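Local coordinates for RegF protein (Neisseria gonorrhoeae, PDB 4HOJ), which binds glutathione and calcium ions and, as a stringent starvation protein A of the glutathione transferase superfamily, probably acts in stress-related regulation of transcription, at residues A[66-69]-A[70-74]; A[147-151]-A[152-156]; A[157-160]-A[161-165]. All coordinates share one frame; numbering follows the deposited sequence. Where two conformers were deposited one is given.

How the contacts relate
The three contacts follow one another along the chain, contact 1 in the thioredoxin-like domain and contacts 2 and 3 in the helical domain. Contacts 1 and 2, with centres 13 Å apart, meet at the domain interface, where Met-151 CE lies 3.2 Å from Asn-69 O and Val-154 CG1 packs near Asn-69 ND2. Contacts 2 and 3 form the start and the end of helix 151-161, their centres 15 Å apart. Contacts 1 and 3 do not touch, their nearest atoms being about 8 Å apart. Both approach bound glutathione: it is about 6 Å from the side chain of Ile-68 and about 7 Å from that of Arg-162. Contact 3 also binds calcium.

Contact 1. Residues A[66-69]-A[70-74]; sequences NIIN and EYIDE
The phenol ring of Tyr-71 turns an edge toward Ile-68, whose carbonyl O lies near the ring plane; the closest approach of this side chain to that oxygen is made by Tyr-71 CB, 3.4 Å from Ile-68 O. The ring leads off the helix because CG stands anti to the backbone N (chi1 172°), and its hydroxyl is hydrogen-bonded to Glu-57. A second flat group, the amide of Asn-69, runs alongside Ile-72 and brings OD1 to 4.1 Å from Ile-72 CD1. Beside it, Ile-68 and Ile-72 point the same way, and the CG2 branch of Ile-68 meets Ile-72 CD1 at 3.7 Å. Ile-68, Asn-69, Tyr-71 and Ile-72 belong to helix 65-75, the last helix of the thioredoxin-like domain of glutathione transferases, which follows the hairpin of strands 54-57 and 60-63. One face of the helix, with Ile-68 and Tyr-71, covers Leu-62 of that hairpin; Asn-69 is instead buried against Arg-17, Cys-18 and Val-21 of helix 13-25. Four successive i to i+4 backbone bonds hold the two turns together. The bond from Ile-72 N to Ile-68 O (2.9 Å) lies in the carbonyl plane, whereas that from Glu-70 N to Asn-66 O (3.0 Å) is tilted 33° from it. Farther along, Asp-73 sets CB 3.5 Å from Asn-69 O, while its OD1 forms a salt bridge with Lys-25 and accepts from Leu-81 N.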
# COMPACT_ATOMS: atom_id res chain seq x y z
N ASN A 66 -2.98 7.59 -1.63
CA ASN A 66 -1.65 7.40 -2.22
C ASN A 66 -1.71 6.71 -3.57
O ASN A 66 -0.85 6.90 -4.41
CB ASN A 66 -0.76 6.57 -1.28
CG ASN A 66 -0.25 7.36 -0.11
OD1 ASN A 66 -0.26 8.59 -0.08
ND2 ASN A 66 0.21 6.63 0.89
N ILE A 67 -2.76 5.92 -3.80
CA ILE A 67 -2.95 5.21 -5.09
C ILE A 67 -3.43 6.24 -6.14
O ILE A 67 -2.95 6.26 -7.29
CB ILE A 67 -3.98 4.07 -4.92
CG1 ILE A 67 -3.33 3.00 -4.06
CG2 ILE A 67 -4.38 3.51 -6.25
CD1 ILE A 67 -4.20 1.83 -3.86
N ILE A 68 -4.36 7.14 -5.78
CA ILE A 68 -4.77 8.21 -6.65
C ILE A 68 -3.53 9.01 -7.05
O ILE A 68 -3.34 9.34 -8.22
CB ILE A 68 -5.74 9.12 -5.86
CG1 ILE A 68 -7.09 8.39 -5.71
CG2 ILE A 68 -5.92 10.47 -6.62
CD1 ILE A 68 -8.07 9.12 -4.68
N ASN A 69 -2.66 9.28 -6.08
CA ASN A 69 -1.50 10.13 -6.37
C ASN A 69 -0.49 9.46 -7.27
O ASN A 69 0.09 10.12 -8.13
CB ASN A 69 -0.87 10.61 -5.09
CG ASN A 69 -1.70 11.66 -4.43
OD1 ASN A 69 -2.68 12.15 -4.99
ND2 ASN A 69 -1.32 12.02 -3.19
N GLU A 70 -0.28 8.14 -7.10
CA GLU A 70 0.53 7.37 -8.07
C GLU A 70 -0.01 7.49 -9.45
O GLU A 70 0.75 7.69 -10.41
CB GLU A 70 0.57 5.88 -7.73
CG GLU A 70 1.41 5.57 -6.51
CD GLU A 70 2.86 5.27 -6.81
OE1 GLU A 70 3.32 5.48 -7.96
OE2 GLU A 70 3.54 4.81 -5.86
N TYR A 71 -1.32 7.32 -9.58
CA TYR A 71 -1.95 7.45 -10.88
C TYR A 71 -1.69 8.83 -11.46
O TYR A 71 -1.24 8.94 -12.60
CB TYR A 71 -3.47 7.15 -10.79
CG TYR A 71 -4.17 7.46 -12.07
CD1 TYR A 71 -4.05 6.64 -13.17
CD2 TYR A 71 -4.97 8.59 -12.16
CE1 TYR A 71 -4.72 6.94 -14.35
CE2 TYR A 71 -5.64 8.91 -13.34
CZ TYR A 71 -5.50 8.09 -14.43
OH TYR A 71 -6.18 8.37 -15.59
N ILE A 72 -1.94 9.88 -10.69
CA ILE A 72 -1.76 11.22 -11.22
C ILE A 72 -0.30 11.41 -11.70
O ILE A 72 -0.06 12.01 -12.75
CB ILE A 72 -2.19 12.27 -10.20
CG1 ILE A 72 -3.68 12.18 -9.98
CG2 ILE A 72 -1.84 13.67 -10.76
CD1 ILE A 72 -4.11 12.94 -8.72
N ASP A 73 0.64 10.90 -10.91
CA ASP A 73 2.04 11.08 -11.26
C ASP A 73 2.37 10.39 -12.58
O ASP A 73 3.22 10.89 -13.34
CB ASP A 73 2.94 10.51 -10.15
CG ASP A 73 4.35 11.00 -10.24
OD1 ASP A 73 4.56 12.20 -10.59
OD2 ASP A 73 5.29 10.22 -9.97
N GLU A 74 1.74 9.25 -12.85
CA GLU A 74 2.01 8.52 -14.07
C GLU A 74 1.22 9.11 -15.23
O GLU A 74 1.71 9.12 -16.38
CB GLU A 74 1.76 7.00 -13.90
CG GLU A 74 2.76 6.35 -12.92
CD GLU A 74 2.69 4.83 -12.90
OE1 GLU A 74 1.71 4.28 -13.46
OE2 GLU A 74 3.63 4.22 -12.32

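Contact 2. Residues A[147-151]-A[152-156]; sequences EDFSM and IDVAL
Polar bonds from both Ser-150 and Asp-153 cap the first turn of helix 151-161. Ser-150 N donates to Asp-153 OD2 (2.8 Å) on its anti lone pair, and Ser-150 OG accepts from Ile-152 N (3.1 Å, bent to 141°). A chi1 of 71° places OG between the backbone N and the carbonyl carbon, within range of that N-H. A water ties the pair further: it accepts from Ser-150 OG and donates both to Asp-153 OD2 (2.6 Å from the water) and to Asp-148 O. The second carboxylate oxygen, OD1, is held by Tyr-180 OH and Ile-144 N, which should fix the rotation of the group. Regular helical bonding starts with Val-154 N to Ser-150 O and Ala-155 N to Met-151 O.

Apolar contacts flank this network. The Phe-149 ring meets Asp-153 CB obliquely, its plane 13° from that of the carboxylate, and its CZ reaches Val-154 CG2 at 3.6 Å. Met-151, bent at chi2 and chi3, brings SD to 4.1 Å from Val-154 CB. The Ser-150/Asp-153 capping box and the Phe-149/Val-154 hydrophobic staple together make the N-terminal signature of this core helix in glutathione transferases.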
# COMPACT_ATOMS: atom_id res chain seq x y z
N GLU A 147 17.68 15.47 -2.01
CA GLU A 147 17.65 16.90 -2.29
C GLU A 147 16.50 17.27 -3.21
O GLU A 147 16.30 18.45 -3.47
CB GLU A 147 19.01 17.37 -2.80
CG GLU A 147 19.44 16.58 -3.95
CD GLU A 147 20.89 16.92 -4.46
OE1 GLU A 147 21.83 17.36 -3.71
OE2 GLU A 147 21.07 16.74 -5.68
N ASP A 148 15.71 16.30 -3.66
CA ASP A 148 14.56 16.57 -4.54
C ASP A 148 13.18 16.31 -3.89
O ASP A 148 12.93 15.27 -3.32
CB ASP A 148 14.65 15.77 -5.83
CG ASP A 148 15.93 16.06 -6.57
OD1 ASP A 148 16.10 17.20 -6.99
OD2 ASP A 148 16.76 15.14 -6.68
N PHE A 149 12.30 17.29 -4.04
CA PHE A 149 10.90 17.17 -3.61
C PHE A 149 10.26 15.99 -4.28
O PHE A 149 10.45 15.77 -5.47
CB PHE A 149 10.18 18.45 -4.04
CG PHE A 149 8.70 18.45 -3.74
CD1 PHE A 149 8.25 18.64 -2.46
CD2 PHE A 149 7.75 18.27 -4.76
CE1 PHE A 149 6.87 18.67 -2.19
CE2 PHE A 149 6.38 18.31 -4.51
CZ PHE A 149 5.94 18.49 -3.22
N SER A 150 9.43 15.24 -3.54
CA SER A 150 8.80 14.05 -4.10
C SER A 150 7.44 13.79 -3.54
O SER A 150 6.98 14.49 -2.62
CB SER A 150 9.62 12.74 -3.87
OG SER A 150 9.56 12.37 -2.50
N MET A 151 6.81 12.75 -4.09
CA MET A 151 5.47 12.34 -3.62
C MET A 151 5.49 11.95 -2.15
O MET A 151 4.49 11.99 -1.45
CB MET A 151 5.08 11.10 -4.43
CG MET A 151 3.67 10.75 -4.09
SD MET A 151 2.64 11.97 -4.88
CE MET A 151 2.61 11.30 -6.54
N ILE A 152 6.66 11.56 -1.65
CA ILE A 152 6.76 11.23 -0.25
C ILE A 152 6.54 12.46 0.65
O ILE A 152 5.86 12.43 1.68
CB ILE A 152 8.06 10.42 0.07
CG1 ILE A 152 8.40 9.35 -0.99
CG2 ILE A 152 7.91 9.80 1.46
CD1 ILE A 152 7.35 8.51 -1.60
N ASP A 153 7.10 13.59 0.22
CA ASP A 153 6.81 14.87 0.87
C ASP A 153 5.33 15.25 0.78
O ASP A 153 4.70 15.70 1.74
CB ASP A 153 7.65 15.97 0.23
CG ASP A 153 9.15 15.65 0.27
OD1 ASP A 153 9.71 15.65 1.39
OD2 ASP A 153 9.73 15.41 -0.78
N VAL A 154 4.75 14.99 -0.37
CA VAL A 154 3.34 15.27 -0.56
C VAL A 154 2.50 14.50 0.44
O VAL A 154 1.57 15.06 1.06
CB VAL A 154 2.89 14.89 -1.97
CG1 VAL A 154 1.35 14.89 -2.10
CG2 VAL A 154 3.52 15.85 -2.99
N ALA A 155 2.80 13.21 0.61
CA ALA A 155 1.95 12.35 1.47
C ALA A 155 2.01 12.82 2.95
O ALA A 155 1.02 12.74 3.66
CB ALA A 155 2.41 10.91 1.31
N LEU A 156 3.17 13.29 3.40
CA LEU A 156 3.33 13.69 4.78
C LEU A 156 2.82 15.11 5.06
O LEU A 156 2.39 15.40 6.17
CB LEU A 156 4.82 13.61 5.11
CG LEU A 156 5.20 14.04 6.54
CD1 LEU A 156 4.50 13.18 7.61
CD2 LEU A 156 6.73 13.94 6.70
O HOH W 1 11.64 13.67 -1.30

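Contact 3. Residues A[157-160]-A[161-165]; sequences APLL and WRLDH. With CA (calcium ion), chain B.
The backbone leaves regular helical geometry here: Trp-161 N still donates to Ala-157 O (2.9 Å, nearly along the C=O axis), but at the next residue Arg-162 N takes Leu-159 O at 3.0 Å, from above the carbonyl plane, with only a weak bond to Pro-158 O. This is the C-terminal end of helix 151-161, the buried helix at the core of the all-helical domain of the glutathione transferase fold, and it runs directly into a calcium-binding turn. Arg-162 folds its side chain back over the last turn. It is extended from CG to NE, CG lying anti to the carbonyl carbon (chi1 -74°), and NH1 returns to Pro-158 O (3.1 Å), which sits at the edge of the guanidinium, close to its plane. NH1 also rests 3.6 Å from Pro-158 CB. The other amino group, NH2, makes a salt bridge with Glu-198 and donates to Thr-11 O, while NH1 is shared with His-16, joining the helix end to the neighbourhood of the glutathione site. Trp-161 swings away from this turn; its NE1 is bonded to Glu-198 O and its ring meets Phe-185 edge-to-face. Leu-163 CD2 packs loosely on Leu-159 CD1, and its CD1 on Leu-160 CD2. Beyond it, Asp-164 chelates calcium through both its main chain and its side chain, with Asp-167 OD1 and two waters as further ligands: Asp-164 O lies 2.3 Å and Asp-164 OD1 2.2 Å from the ion.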
# COMPACT_ATOMS: atom_id res chain seq x y z
N ALA A 157 2.80 15.98 4.04
CA ALA A 157 2.60 17.42 4.27
C ALA A 157 1.27 17.70 5.00
O ALA A 157 1.26 18.57 5.84
CB ALA A 157 2.69 18.17 2.93
N PRO A 158 0.15 17.07 4.67
CA PRO A 158 -1.10 17.43 5.40
C PRO A 158 -1.05 17.16 6.87
O PRO A 158 -1.75 17.87 7.63
CB PRO A 158 -2.16 16.59 4.71
CG PRO A 158 -1.55 16.40 3.26
CD PRO A 158 -0.12 16.11 3.59
N LEU A 159 -0.29 16.16 7.31
CA LEU A 159 -0.11 15.94 8.74
C LEU A 159 0.71 17.03 9.38
O LEU A 159 0.32 17.58 10.39
CB LEU A 159 0.49 14.57 8.99
CG LEU A 159 0.98 14.30 10.43
CD1 LEU A 159 -0.18 14.51 11.40
CD2 LEU A 159 1.51 12.88 10.52
N LEU A 160 1.80 17.39 8.76
CA LEU A 160 2.61 18.48 9.33
C LEU A 160 1.86 19.81 9.37
O LEU A 160 2.02 20.57 10.32
CB LEU A 160 3.93 18.63 8.53
CG LEU A 160 4.76 17.35 8.47
CD1 LEU A 160 6.08 17.59 7.70
CD2 LEU A 160 5.05 16.89 9.86
N TRP A 161 0.99 20.06 8.37
CA TRP A 161 0.19 21.28 8.39
C TRP A 161 -0.71 21.30 9.62
O TRP A 161 -0.98 22.39 10.14
CB TRP A 161 -0.66 21.29 7.12
CG TRP A 161 -1.48 22.53 7.02
CD1 TRP A 161 -2.83 22.59 7.18
CD2 TRP A 161 -1.04 23.88 6.78
NE1 TRP A 161 -3.27 23.90 7.09
CE2 TRP A 161 -2.19 24.69 6.81
CE3 TRP A 161 0.21 24.46 6.56
CZ2 TRP A 161 -2.12 26.08 6.63
CZ3 TRP A 161 0.27 25.84 6.35
CH2 TRP A 161 -0.89 26.62 6.39
N ARG A 162 -1.16 20.13 10.08
CA ARG A 162 -2.15 19.96 11.12
C ARG A 162 -1.56 19.76 12.50
O ARG A 162 -2.36 19.48 13.43
CB ARG A 162 -3.09 18.76 10.77
CG ARG A 162 -4.08 19.11 9.65
CD ARG A 162 -4.70 17.81 9.06
NE ARG A 162 -5.78 18.10 8.15
CZ ARG A 162 -5.66 18.57 6.91
NH1 ARG A 162 -4.42 18.77 6.40
NH2 ARG A 162 -6.72 18.77 6.13
N LEU A 163 -0.26 19.97 12.71
CA LEU A 163 0.24 19.68 14.07
C LEU A 163 -0.40 20.57 15.12
O LEU A 163 -0.79 20.06 16.21
CB LEU A 163 1.74 19.79 14.19
CG LEU A 163 2.50 18.84 13.27
CD1 LEU A 163 4.00 19.05 13.40
CD2 LEU A 163 2.12 17.40 13.53
N ASP A 164 -0.61 21.87 14.85
CA ASP A 164 -1.32 22.71 15.82
C ASP A 164 -2.78 22.26 15.97
O ASP A 164 -3.30 22.16 17.13
CB ASP A 164 -1.21 24.18 15.38
CG ASP A 164 -1.80 25.17 16.39
OD1 ASP A 164 -2.25 24.81 17.50
OD2 ASP A 164 -1.80 26.38 16.06
N HIS A 165 -3.47 22.02 14.86
CA HIS A 165 -4.87 21.59 14.88
C HIS A 165 -5.04 20.35 15.76
O HIS A 165 -5.98 20.27 16.55
CB HIS A 165 -5.32 21.36 13.42
CG HIS A 165 -6.67 20.75 13.27
ND1 HIS A 165 -7.82 21.41 13.63
CD2 HIS A 165 -7.06 19.52 12.83
CE1 HIS A 165 -8.87 20.62 13.40
NE2 HIS A 165 -8.43 19.48 12.91
CA CA B . -3.50 23.63 18.91
O HOH W 2 -6.01 23.25 18.35
O HOH W 3 -1.45 22.99 19.94